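Long-range contacts in cycloserine biosynthesis protein DcsG (Streptomyces lavendulae, PDB 6JIL), which catalyses the ATP- and magnesium-dependent ring closure of O-ureido-D-serine to the antibiotic D-cycloserine, as a monomeric ligase of the ATP-grasp family: residues G2-L13 / I31-E39; D18-V29 / S276-L287. All blocks are in the same frame, centred on the assembly; numbering follows the deposited sequence.

Contact 1 of 2, residues G2-L13 / I31-E39; sequences GILALVTDAVSL and ITAEVCDWE
Leu-6 and Ala-33 fit together on one face of a parallel strand pair, 4-8 beside 33-37, the two strands of a beta-alpha-beta unit whose crossover helix is 19-28. CD1 of Leu-6 settles 3.8 Å from the CB of Ala-33, the small methyl leaving a hollow that the leucine branch fills, and Leu-23 of the helix closes over both. Further along the same face Thr-8 meets Val-35 obliquely, CG2 against CG1 at 3.4 Å. Thr-8 holds OG1 anti to its own nitrogen (chi1 -175°), which leaves the methyl to the valine while the hydroxyl bonds to Ser-55 of strand 50-55. On the other face the Ala-5 methyl meets the sulfur of Cys-36. Just past the end of strand 33-37 the side chains of Val-7 and Trp-38 cross at about a right angle, CG1 of the valine 3.7 Å from CB of the tryptophan. Six backbone hydrogen bonds join the two segments, running from Leu-4 N to Thr-32 O at one end to Trp-38 N and Thr-8 O at the other.

At the C-terminal ends of the strands carboxylates take over. Asp-37 OD1 receives Ala-10 N from well above its carboxylate plane, and OD2 closes an Asx turn on Glu-39 N. Asp-9 OD2 is gripped by both OG and N of Ser-12, an Asx motif. Asp-9 OD1, also bonded to Thr-58, lies at the edge of the indole and offers its anti lone pair to Trp-38 NE1 at 3.1 Å, 5° from the ring plane.

Contact 2 of 2, residues D18-V29 / S276-L287; sequences DMPPLLEACRTV and SLNLTFSEDGAL
Asp-18 OD2 is gripped by Leu-279 N at 2.9 Å and by a water that donates to it at 2.6 Å, while OD1 of the same carboxylate takes Leu-277 N at 2.7 Å and, weakly, Asn-278 N. This buried aspartate, just ahead of helix 19-28, thus binds the backbone of the loop entering the 3-10 turn 279-281, near the active site of the ATP-grasp fold. Both stronger N-H groups arrive on the syn sides of the carboxylate oxygens, tilted about 30° from its plane, so the two oxygens are each held by a backbone N-H. The water also accepts from Thr-280 N, extending the hold by one residue. Such a cluster of N-H donors would probably favour the charged carboxylate, and Arg-54 adds a long, weak ion pair at OD1. The loop itself carries side chains toward the probable active-site arginines: Asn-278 OD1 and Ser-276 OG both bond to Arg-220, inferred to be an active-site residue.

Beyond the carboxylate the contact turns apolar. CD1 of Leu-279 touches the CB atoms of both Asp-18 and Leu-22, and the Pro-21 ring touches Thr-280, CG to CG2 at 3.7 Å. Helix 285-296 then brings Ala-286 against helix 19-28, its methyl lying 4.2 Å from Pro-21 CB and 3.9 Å from Ala-25 CB. At the far end Leu-287, its CG anti to the backbone nitrogen (chi1 176°), reaches along to Val-29, and its CD1 stops 3.7 Å from Thr-28 OG1.

Overall arrangement
Helix 19-28 is the element that ties the two contacts together. Contact 1 joins strands 4-8 and 33-37 at one margin of the four-stranded parallel sheet, and helix 19-28, from contact 2, connects those strands, so the segments alternate along the chain: 2-13, 18-29, 31-39 and finally 276-287. The contact centres are about 15 Å apart, on the same side of the chain's centre. Leu-6 and Ala-33 of contact 1 pack on one side of the helix, while residues 276-287, about 250 positions later, meet it on another. The N-terminal sheet is thereby joined to the C-terminal part of the ATP-grasp region, close to Arg-220 and Arg-254, whereas contact 1 lies away from the nucleotide and metal sites.

Contact 1 of 2, residues G2-L13 / I31-E39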
loop_
_atom_site.group_PDB
_atom_site.type_symbol
_atom_site.label_atom_id
_atom_site.label_comp_id
_atom_site.label_asym_id
_atom_site.label_seq_id
_atom_site.Cartn_x
_atom_site.Cartn_y
_atom_site.Cartn_z
ATOM N N GLY A 2 22.575 1.659 -18.318
ATOM C CA GLY A 2 21.286 2.029 -17.658
ATOM C C GLY A 2 20.615 0.840 -16.994
ATOM O O GLY A 2 19.420 0.599 -17.184
ATOM N N ILE A 3 21.393 0.098 -16.212
ATOM C CA ILE A 3 20.879 -1.067 -15.514
ATOM C C ILE A 3 19.904 -0.592 -14.432
ATOM O O ILE A 3 20.174 0.372 -13.711
ATOM C CB ILE A 3 22.053 -1.898 -14.923
ATOM C CG1 ILE A 3 21.883 -3.373 -15.271
ATOM C CG2 ILE A 3 22.118 -1.745 -13.434
ATOM C CD1 ILE A 3 23.133 -4.196 -14.987
ATOM N N LEU A 4 18.760 -1.267 -14.349
ATOM C CA LEU A 4 17.700 -0.930 -13.403
ATOM C C LEU A 4 17.652 -1.931 -12.254
ATOM O O LEU A 4 17.583 -3.145 -12.482
ATOM C CB LEU A 4 16.346 -0.954 -14.119
ATOM C CG LEU A 4 15.192 -0.053 -13.674
ATOM C CD1 LEU A 4 13.879 -0.700 -14.092
ATOM C CD2 LEU A 4 15.211 0.166 -12.187
ATOM N N ALA A 5 17.680 -1.423 -11.025
ATOM C CA ALA A 5 17.615 -2.290 -9.855
ATOM C C ALA A 5 16.159 -2.450 -9.434
ATOM O O ALA A 5 15.436 -1.465 -9.324
ATOM C CB ALA A 5 18.426 -1.693 -8.710
ATOM N N LEU A 6 15.722 -3.690 -9.241
ATOM C CA LEU A 6 14.354 -3.963 -8.796
ATOM C C LEU A 6 14.528 -4.518 -7.378
ATOM O O LEU A 6 14.968 -5.650 -7.192
ATOM C CB LEU A 6 13.675 -4.985 -9.717
ATOM C CG LEU A 6 13.543 -4.589 -11.202
ATOM C CD1 LEU A 6 12.854 -5.699 -11.975
ATOM C CD2 LEU A 6 12.757 -3.291 -11.346
ATOM N N VAL A 7 14.198 -3.703 -6.382
ATOM C CA VAL A 7 14.388 -4.081 -4.990
ATOM C C VAL A 7 13.373 -5.029 -4.372
ATOM O O VAL A 7 12.164 -4.839 -4.480
ATOM C CB VAL A 7 14.483 -2.826 -4.090
ATOM C CG1 VAL A 7 14.877 -3.225 -2.666
ATOM C CG2 VAL A 7 15.501 -1.857 -4.662
ATOM N N THR A 8 13.892 -6.037 -3.689
ATOM C CA THR A 8 13.082 -7.043 -3.018
ATOM C C THR A 8 13.885 -7.482 -1.790
ATOM O O THR A 8 14.777 -6.767 -1.336
ATOM C CB THR A 8 12.860 -8.276 -3.954
ATOM O OG1 THR A 8 11.967 -9.210 -3.336
ATOM C CG2 THR A 8 14.202 -8.978 -4.242
ATOM N N ASP A 9 13.529 -8.636 -1.238
ATOM C CA ASP A 9 14.265 -9.228 -0.127
ATOM C C ASP A 9 13.923 -10.716 -0.129
ATOM O O ASP A 9 12.834 -11.109 -0.550
ATOM C CB ASP A 9 14.004 -8.511 1.227
ATOM C CG ASP A 9 12.580 -8.649 1.754
ATOM O OD1 ASP A 9 12.095 -7.647 2.322
ATOM O OD2 ASP A 9 11.959 -9.731 1.650
ATOM N N ALA A 10 14.880 -11.538 0.286
ATOM C CA ALA A 10 14.721 -12.988 0.267
ATOM C C ALA A 10 13.370 -13.522 0.710
ATOM O O ALA A 10 12.766 -14.346 0.018
ATOM C CB ALA A 10 15.840 -13.646 1.079
ATOM N N VAL A 11 12.890 -13.059 1.856
ATOM C CA VAL A 11 11.613 -13.533 2.382
ATOM C C VAL A 11 10.419 -13.201 1.498
ATOM O O VAL A 11 9.476 -13.979 1.401
ATOM C CB VAL A 11 11.345 -12.947 3.792
ATOM C CG1 VAL A 11 9.966 -13.358 4.282
ATOM C CG2 VAL A 11 12.423 -13.426 4.769
ATOM N N SER A 12 10.473 -12.050 0.847
ATOM C CA SER A 12 9.370 -11.580 0.023
ATOM C C SER A 12 9.380 -11.988 -1.437
ATOM O O SER A 12 8.325 -12.062 -2.060
ATOM C CB SER A 12 9.298 -10.055 0.112
ATOM O OG SER A 12 9.235 -9.648 1.469
ATOM N N LEU A 13 10.562 -12.254 -1.985
ATOM C CA LEU A 13 10.659 -12.616 -3.391
ATOM C C LEU A 13 9.727 -13.756 -3.834
ATOM O O LEU A 13 9.213 -13.738 -4.948
ATOM C CB LEU A 13 12.104 -12.949 -3.745
ATOM C CG LEU A 13 12.374 -13.099 -5.245
ATOM C CD1 LEU A 13 11.992 -11.815 -5.958
ATOM C CD2 LEU A 13 13.847 -13.433 -5.479
ATOM N N ILE A 31 15.269 -2.601 -21.285
ATOM C CA ILE A 31 15.981 -2.258 -20.063
ATOM C C ILE A 31 16.525 -3.467 -19.309
ATOM O O ILE A 31 15.843 -4.480 -19.143
ATOM C CB ILE A 31 15.120 -1.357 -19.138
ATOM C CG1 ILE A 31 13.740 -1.957 -18.916
ATOM C CG2 ILE A 31 14.953 0.013 -19.776
ATOM C CD1 ILE A 31 12.769 -0.975 -18.267
ATOM N N THR A 32 17.783 -3.357 -18.894
ATOM C CA THR A 32 18.461 -4.419 -18.167
ATOM C C THR A 32 18.142 -4.239 -16.700
ATOM O O THR A 32 18.519 -3.236 -16.094
ATOM C CB THR A 32 19.984 -4.325 -18.339
ATOM O OG1 THR A 32 20.298 -4.027 -19.702
ATOM C CG2 THR A 32 20.643 -5.642 -17.957
ATOM N N ALA A 33 17.441 -5.205 -16.125
ATOM C CA ALA A 33 17.076 -5.118 -14.720
ATOM C C ALA A 33 17.753 -6.193 -13.888
ATOM O O ALA A 33 17.991 -7.299 -14.363
ATOM C CB ALA A 33 15.563 -5.226 -14.571
ATOM N N GLU A 34 18.087 -5.848 -12.651
ATOM C CA GLU A 34 18.691 -6.796 -11.722
ATOM C C GLU A 34 17.837 -6.791 -10.459
ATOM O O GLU A 34 17.443 -5.730 -9.966
ATOM C CB GLU A 34 20.133 -6.405 -11.372
ATOM C CG GLU A 34 21.135 -6.598 -12.501
ATOM C CD GLU A 34 22.562 -6.243 -12.098
ATOM O OE1 GLU A 34 23.433 -6.177 -12.995
ATOM O OE2 GLU A 34 22.816 -6.036 -10.889
ATOM N N VAL A 35 17.527 -7.978 -9.956
ATOM C CA VAL A 35 16.736 -8.110 -8.742
ATOM C C VAL A 35 17.721 -7.985 -7.582
ATOM O O VAL A 35 18.697 -8.730 -7.511
ATOM C CB VAL A 35 16.030 -9.485 -8.695
ATOM C CG1 VAL A 35 15.093 -9.551 -7.507
ATOM C CG2 VAL A 35 15.268 -9.714 -9.986
ATOM N N CYS A 36 17.467 -7.043 -6.678
ATOM C CA CYS A 36 18.358 -6.813 -5.543
ATOM C C CYS A 36 17.676 -6.855 -4.181
ATOM O O CYS A 36 16.596 -6.298 -4.003
ATOM C CB CYS A 36 19.040 -5.451 -5.688
ATOM S SG CYS A 36 19.913 -5.214 -7.226
ATOM N N ASP A 37 18.323 -7.503 -3.220
ATOM C CA ASP A 37 17.798 -7.581 -1.869
ATOM C C ASP A 37 18.312 -6.329 -1.158
ATOM O O ASP A 37 19.509 -6.051 -1.190
ATOM C CB ASP A 37 18.314 -8.846 -1.179
ATOM C CG ASP A 37 17.736 -9.031 0.207
ATOM O OD1 ASP A 37 17.706 -10.182 0.686
ATOM O OD2 ASP A 37 17.320 -8.030 0.826
ATOM N N TRP A 38 17.421 -5.568 -0.525
ATOM C CA TRP A 38 17.863 -4.349 0.137
ATOM C C TRP A 38 18.786 -4.597 1.326
ATOM O O TRP A 38 19.486 -3.679 1.770
ATOM C CB TRP A 38 16.666 -3.476 0.561
ATOM C CG TRP A 38 15.733 -4.094 1.557
ATOM C CD1 TRP A 38 14.789 -5.051 1.319
ATOM C CD2 TRP A 38 15.631 -3.771 2.952
ATOM N NE1 TRP A 38 14.102 -5.340 2.474
ATOM C CE2 TRP A 38 14.598 -4.570 3.493
ATOM C CE3 TRP A 38 16.314 -2.882 3.797
ATOM C CZ2 TRP A 38 14.228 -4.510 4.843
ATOM C CZ3 TRP A 38 15.942 -2.821 5.150
ATOM C CH2 TRP A 38 14.910 -3.631 5.653
ATOM N N GLU A 39 18.797 -5.828 1.835
ATOM C CA GLU A 39 19.654 -6.176 2.972
ATOM C C GLU A 39 20.953 -6.868 2.557
ATOM O O GLU A 39 21.709 -7.349 3.396
ATOM C CB GLU A 39 18.887 -7.049 3.971
ATOM C CG GLU A 39 17.928 -6.241 4.839
ATOM C CD GLU A 39 17.079 -7.090 5.767
ATOM O OE1 GLU A 39 16.738 -6.594 6.867
ATOM O OE2 GLU A 39 16.739 -8.239 5.398
#

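Contact 2 of 2, residues D18-V29 / S276-L287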
loop_
_atom_site.group_PDB
_atom_site.type_symbol
_atom_site.label_atom_id
_atom_site.label_comp_id
_atom_site.label_asym_id
_atom_site.label_seq_id
_atom_site.Cartn_x
_atom_site.Cartn_y
_atom_site.Cartn_z
ATOM N N ASP A 18 4.614 -10.535 -9.343
ATOM C CA ASP A 18 4.885 -9.564 -10.396
ATOM C C ASP A 18 6.299 -9.612 -10.991
ATOM O O ASP A 18 6.489 -9.289 -12.163
ATOM C CB ASP A 18 4.607 -8.147 -9.872
ATOM C CG ASP A 18 3.146 -7.934 -9.486
ATOM O OD1 ASP A 18 2.895 -7.215 -8.489
ATOM O OD2 ASP A 18 2.249 -8.472 -10.180
HETATM N N MSE A 19 7.285 -10.024 -10.206
HETATM C CA MSE A 19 8.663 -10.036 -10.703
HETATM C C MSE A 19 8.905 -10.784 -12.017
HETATM O O MSE A 19 9.527 -10.243 -12.928
HETATM C CB MSE A 19 9.624 -10.564 -9.639
HETATM C CG MSE A 19 11.068 -10.135 -9.891
HETATM SE SE MSE A 19 11.301 -8.183 -9.864
HETATM C CE MSE A 19 11.334 -7.945 -7.936
ATOM N N PRO A 20 8.429 -12.035 -12.130
ATOM C CA PRO A 20 8.642 -12.780 -13.381
ATOM C C PRO A 20 8.118 -12.033 -14.615
ATOM O O PRO A 20 8.856 -11.810 -15.574
ATOM C CB PRO A 20 7.902 -14.096 -13.133
ATOM C CG PRO A 20 8.053 -14.294 -11.653
ATOM C CD PRO A 20 7.805 -12.890 -11.102
ATOM N N PRO A 21 6.833 -11.640 -14.610
ATOM C CA PRO A 21 6.315 -10.921 -15.776
ATOM C C PRO A 21 6.953 -9.536 -15.974
ATOM O O PRO A 21 7.119 -9.081 -17.108
ATOM C CB PRO A 21 4.814 -10.841 -15.492
ATOM C CG PRO A 21 4.748 -10.849 -13.999
ATOM C CD PRO A 21 5.763 -11.882 -13.623
ATOM N N LEU A 22 7.313 -8.872 -14.878
ATOM C CA LEU A 22 7.930 -7.549 -14.971
ATOM C C LEU A 22 9.292 -7.633 -15.647
ATOM O O LEU A 22 9.652 -6.761 -16.440
ATOM C CB LEU A 22 8.072 -6.909 -13.581
ATOM C CG LEU A 22 8.847 -5.579 -13.502
ATOM C CD1 LEU A 22 8.296 -4.581 -14.528
ATOM C CD2 LEU A 22 8.752 -5.002 -12.086
ATOM N N LEU A 23 10.046 -8.684 -15.340
ATOM C CA LEU A 23 11.360 -8.870 -15.939
ATOM C C LEU A 23 11.250 -9.098 -17.451
ATOM O O LEU A 23 12.062 -8.588 -18.222
ATOM C CB LEU A 23 12.081 -10.050 -15.286
ATOM C CG LEU A 23 12.601 -9.848 -13.857
ATOM C CD1 LEU A 23 13.219 -11.148 -13.351
ATOM C CD2 LEU A 23 13.640 -8.736 -13.842
ATOM N N GLU A 24 10.252 -9.863 -17.879
ATOM C CA GLU A 24 10.079 -10.107 -19.303
ATOM C C GLU A 24 9.719 -8.810 -20.021
ATOM O O GLU A 24 10.244 -8.520 -21.100
ATOM C CB GLU A 24 8.998 -11.161 -19.541
ATOM C CG GLU A 24 9.455 -12.564 -19.196
ATOM C CD GLU A 24 10.872 -12.856 -19.692
ATOM O OE1 GLU A 24 11.829 -12.730 -18.890
ATOM O OE2 GLU A 24 11.027 -13.197 -20.888
ATOM N N ALA A 25 8.835 -8.027 -19.407
ATOM C CA ALA A 25 8.412 -6.748 -19.968
ATOM C C ALA A 25 9.617 -5.818 -20.076
ATOM O O ALA A 25 9.767 -5.093 -21.062
ATOM C CB ALA A 25 7.339 -6.119 -19.083
ATOM N N CYS A 26 10.470 -5.834 -19.055
ATOM C CA CYS A 26 11.663 -4.995 -19.066
ATOM C C CYS A 26 12.523 -5.383 -20.246
ATOM O O CYS A 26 13.093 -4.529 -20.923
ATOM C CB CYS A 26 12.462 -5.158 -17.773
ATOM S SG CYS A 26 11.779 -4.198 -16.418
ATOM N N ARG A 27 12.598 -6.688 -20.479
ATOM C CA ARG A 27 13.372 -7.245 -21.573
ATOM C C ARG A 27 12.798 -6.711 -22.884
ATOM O O ARG A 27 13.540 -6.348 -23.793
ATOM C CB ARG A 27 13.267 -8.774 -21.536
ATOM C CG ARG A 27 14.267 -9.532 -22.395
ATOM C CD ARG A 27 13.865 -11.007 -22.509
ATOM N NE ARG A 27 13.672 -11.618 -21.196
ATOM C CZ ARG A 27 14.659 -11.923 -20.357
ATOM N NH1 ARG A 27 15.919 -11.684 -20.698
ATOM N NH2 ARG A 27 14.387 -12.436 -19.164
ATOM N N THR A 28 11.470 -6.649 -22.971
ATOM C CA THR A 28 10.821 -6.173 -24.182
ATOM C C THR A 28 11.027 -4.676 -24.443
ATOM O O THR A 28 11.011 -4.245 -25.589
ATOM C CB THR A 28 9.300 -6.496 -24.180
ATOM O OG1 THR A 28 8.644 -5.741 -23.157
ATOM C CG2 THR A 28 9.067 -7.976 -23.916
ATOM N N VAL A 29 11.220 -3.875 -23.402
ATOM C CA VAL A 29 11.444 -2.451 -23.626
ATOM C C VAL A 29 12.932 -2.109 -23.560
ATOM O O VAL A 29 13.315 -0.960 -23.370
ATOM C CB VAL A 29 10.649 -1.575 -22.628
ATOM C CG1 VAL A 29 9.158 -1.860 -22.772
ATOM C CG2 VAL A 29 11.116 -1.826 -21.212
ATOM N N SER A 276 1.984 -4.327 -4.782
ATOM C CA SER A 276 1.788 -5.569 -5.492
ATOM C C SER A 276 0.883 -4.972 -6.570
ATOM O O SER A 276 -0.065 -4.240 -6.255
ATOM C CB SER A 276 1.011 -6.564 -4.639
ATOM O OG SER A 276 0.330 -7.509 -5.449
ATOM N N LEU A 277 1.179 -5.248 -7.831
ATOM C CA LEU A 277 0.392 -4.677 -8.923
ATOM C C LEU A 277 -0.593 -5.620 -9.614
ATOM O O LEU A 277 -1.441 -5.165 -10.376
ATOM C CB LEU A 277 1.349 -4.069 -9.950
ATOM C CG LEU A 277 2.181 -2.908 -9.397
ATOM C CD1 LEU A 277 3.398 -2.658 -10.274
ATOM C CD2 LEU A 277 1.315 -1.659 -9.320
ATOM N N ASN A 278 -0.484 -6.921 -9.350
ATOM C CA ASN A 278 -1.364 -7.926 -9.957
ATOM C C ASN A 278 -1.187 -7.989 -11.472
ATOM O O ASN A 278 -2.156 -8.164 -12.218
ATOM C CB ASN A 278 -2.836 -7.632 -9.626
ATOM C CG ASN A 278 -3.120 -7.681 -8.139
ATOM O OD1 ASN A 278 -2.785 -8.650 -7.470
ATOM N ND2 ASN A 278 -3.742 -6.634 -7.617
ATOM N N LEU A 279 0.056 -7.855 -11.921
ATOM C CA LEU A 279 0.369 -7.885 -13.346
ATOM C C LEU A 279 -0.134 -9.137 -14.056
ATOM O O LEU A 279 -0.588 -9.065 -15.198
ATOM C CB LEU A 279 1.883 -7.770 -13.553
ATOM C CG LEU A 279 2.565 -6.516 -12.998
ATOM C CD1 LEU A 279 4.056 -6.553 -13.327
ATOM C CD2 LEU A 279 1.910 -5.271 -13.585
ATOM N N THR A 280 -0.063 -10.278 -13.381
ATOM C CA THR A 280 -0.482 -11.541 -13.974
ATOM C C THR A 280 -1.993 -11.711 -14.119
ATOM O O THR A 280 -2.462 -12.738 -14.618
ATOM C CB THR A 280 0.110 -12.740 -13.188
ATOM O OG1 THR A 280 -0.420 -12.763 -11.858
ATOM C CG2 THR A 280 1.630 -12.612 -13.104
ATOM N N PHE A 281 -2.755 -10.709 -13.688
ATOM C CA PHE A 281 -4.213 -10.759 -13.813
ATOM C C PHE A 281 -4.703 -9.895 -14.971
ATOM O O PHE A 281 -5.904 -9.781 -15.194
ATOM C CB PHE A 281 -4.903 -10.278 -12.533
ATOM C CG PHE A 281 -4.903 -11.283 -11.425
ATOM C CD1 PHE A 281 -3.797 -11.426 -10.596
ATOM C CD2 PHE A 281 -6.027 -12.068 -11.190
ATOM C CE1 PHE A 281 -3.811 -12.333 -9.547
ATOM C CE2 PHE A 281 -6.049 -12.980 -10.145
ATOM C CZ PHE A 281 -4.941 -13.112 -9.321
ATOM N N SER A 282 -3.773 -9.277 -15.688
ATOM C CA SER A 282 -4.109 -8.420 -16.825
ATOM C C SER A 282 -3.319 -8.936 -18.015
ATOM O O SER A 282 -2.274 -9.546 -17.828
ATOM C CB SER A 282 -3.689 -6.982 -16.535
ATOM O OG SER A 282 -2.276 -6.886 -16.469
ATOM N N GLU A 283 -3.777 -8.679 -19.234
ATOM C CA GLU A 283 -3.033 -9.186 -20.382
ATOM C C GLU A 283 -1.889 -8.299 -20.858
ATOM O O GLU A 283 -1.066 -8.742 -21.654
ATOM C CB GLU A 283 -3.963 -9.491 -21.563
ATOM C CG GLU A 283 -3.309 -10.385 -22.641
ATOM C CD GLU A 283 -3.016 -11.816 -22.158
ATOM O OE1 GLU A 283 -3.974 -12.609 -22.026
ATOM O OE2 GLU A 283 -1.831 -12.149 -21.908
ATOM N N ASP A 284 -1.815 -7.061 -20.382
ATOM C CA ASP A 284 -0.717 -6.194 -20.810
ATOM C C ASP A 284 -0.206 -5.265 -19.714
ATOM O O ASP A 284 0.570 -4.345 -19.979
ATOM C CB ASP A 284 -1.132 -5.376 -22.036
ATOM C CG ASP A 284 -2.221 -4.368 -21.726
ATOM O OD1 ASP A 284 -3.270 -4.767 -21.174
ATOM O OD2 ASP A 284 -2.035 -3.175 -22.042
ATOM N N GLY A 285 -0.632 -5.516 -18.481
ATOM C CA GLY A 285 -0.212 -4.683 -17.367
ATOM C C GLY A 285 1.291 -4.549 -17.223
ATOM O O GLY A 285 1.800 -3.454 -17.005
ATOM N N ALA A 286 2.005 -5.659 -17.352
ATOM C CA ALA A 286 3.453 -5.645 -17.220
ATOM C C ALA A 286 4.122 -4.802 -18.296
ATOM O O ALA A 286 5.111 -4.122 -18.027
ATOM C CB ALA A 286 3.994 -7.070 -17.259
ATOM N N LEU A 287 3.594 -4.850 -19.515
ATOM C CA LEU A 287 4.170 -4.080 -20.616
ATOM C C LEU A 287 3.966 -2.590 -20.358
ATOM O O LEU A 287 4.856 -1.777 -20.605
ATOM C CB LEU A 287 3.525 -4.474 -21.953
ATOM C CG LEU A 287 3.963 -3.690 -23.197
ATOM C CD1 LEU A 287 5.466 -3.833 -23.387
ATOM C CD2 LEU A 287 3.221 -4.197 -24.434
HETATM O O HOH W 1 0.677 -10.516 -10.312
#